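Side-chain contact in uncharacterized protein (Danio rerio, PDB 5HBA), which forms the globular domain of complement 1q subunit A and probably recognises targets that trigger the complement pathway in innate immunity: residues F81-K84 / S85-L88. Residues are numbered along the deposited sequence; the frame is centred on the assembly and turned at random.
Sequences FNSK and SVSL
With CG set between its own backbone N and carbonyl carbon (chi1 56°), N82 brings its carboxamide against L88 and V86, while V86, with CG2 placed beside its backbone N, brings that methyl within 3.4 Å of S83 OG. The case illustrates how an asparagine just ahead of a tight turn can brace it from outside. N82 ND2 donates to S83 O at 2.9 Å, though the bond is bent (137°). V86 N reaches the same oxygen at 3.1 Å from the opposite face of the carbonyl, closing a type I beta turn from S83 to V86. This turn lies in the loop joining strands 75-80 and 87-98, which belong to the two different sheets of the C1q jelly roll, here at the trimer interface: L88 packs on L88 of a third subunit, and N82 touches that same residue. Within the chain, N82 OD1 passes 3.5 Å from L88 CD1, and a water links OD1 to L88 N. Replacing N82 by an alanine removes the amide, which would probably cost S83 O one of its two donors described here and take away OD1 as a possible acceptor for the bridging water. Across the turn, S83 OG and S85 OG meet in a weak bond at 3.4 Å.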
# COMPACT_ATOMS: atom_id res chain seq x y z
N PHE A 81 14.05 0.66 10.17
CA PHE A 81 15.13 0.61 11.15
C PHE A 81 15.07 1.79 12.12
O PHE A 81 16.02 2.56 12.24
CB PHE A 81 16.50 0.57 10.46
CG PHE A 81 16.81 -0.74 9.80
CD1 PHE A 81 17.24 -1.83 10.56
CD2 PHE A 81 16.70 -0.89 8.43
CE1 PHE A 81 17.53 -3.04 9.95
CE2 PHE A 81 16.99 -2.10 7.82
CZ PHE A 81 17.41 -3.18 8.58
N ASN A 82 13.94 1.93 12.83
CA ASN A 82 13.78 2.99 13.81
C ASN A 82 14.24 2.59 15.20
O ASN A 82 14.68 1.45 15.42
CB ASN A 82 12.32 3.47 13.86
CG ASN A 82 11.35 2.34 14.14
OD1 ASN A 82 10.81 1.72 13.22
ND2 ASN A 82 11.10 2.08 15.43
N SER A 83 14.14 3.52 16.14
CA SER A 83 14.58 3.31 17.52
C SER A 83 13.64 2.39 18.31
O SER A 83 12.47 2.22 17.96
CB SER A 83 14.70 4.65 18.26
OG SER A 83 13.48 4.97 18.91
N LYS A 84 14.18 1.82 19.39
CA LYS A 84 13.49 0.81 20.20
C LYS A 84 12.13 1.24 20.75
O LYS A 84 11.18 0.45 20.80
CB LYS A 84 14.38 0.38 21.37
CG LYS A 84 15.76 -0.12 20.98
CD LYS A 84 16.55 -0.55 22.20
CE LYS A 84 17.83 -1.28 21.81
NZ LYS A 84 18.68 -0.45 20.91
N SER A 85 12.04 2.50 21.19
CA SER A 85 10.84 3.00 21.85
C SER A 85 9.73 3.36 20.86
O SER A 85 8.58 3.60 21.26
CB SER A 85 11.20 4.23 22.70
OG SER A 85 11.95 5.17 21.95
N VAL A 86 10.06 3.37 19.57
CA VAL A 86 9.15 3.86 18.54
C VAL A 86 8.45 2.71 17.80
O VAL A 86 9.04 1.65 17.56
CB VAL A 86 9.92 4.78 17.56
CG1 VAL A 86 9.10 5.10 16.32
CG2 VAL A 86 10.34 6.07 18.28
N SER A 87 7.17 2.91 17.48
CA SER A 87 6.36 1.93 16.76
C SER A 87 5.83 2.56 15.46
O SER A 87 5.12 3.57 15.51
CB SER A 87 5.20 1.46 17.64
OG SER A 87 4.43 0.46 16.98
N LEU A 88 6.17 1.99 14.31
CA LEU A 88 5.77 2.55 13.02
C LEU A 88 5.06 1.49 12.16
O LEU A 88 5.16 0.30 12.43
CB LEU A 88 7.00 3.06 12.26
CG LEU A 88 7.88 4.12 12.93
CD1 LEU A 88 9.09 4.48 12.05
CD2 LEU A 88 7.07 5.36 13.24
O HOH W 1 8.58 0.25 14.05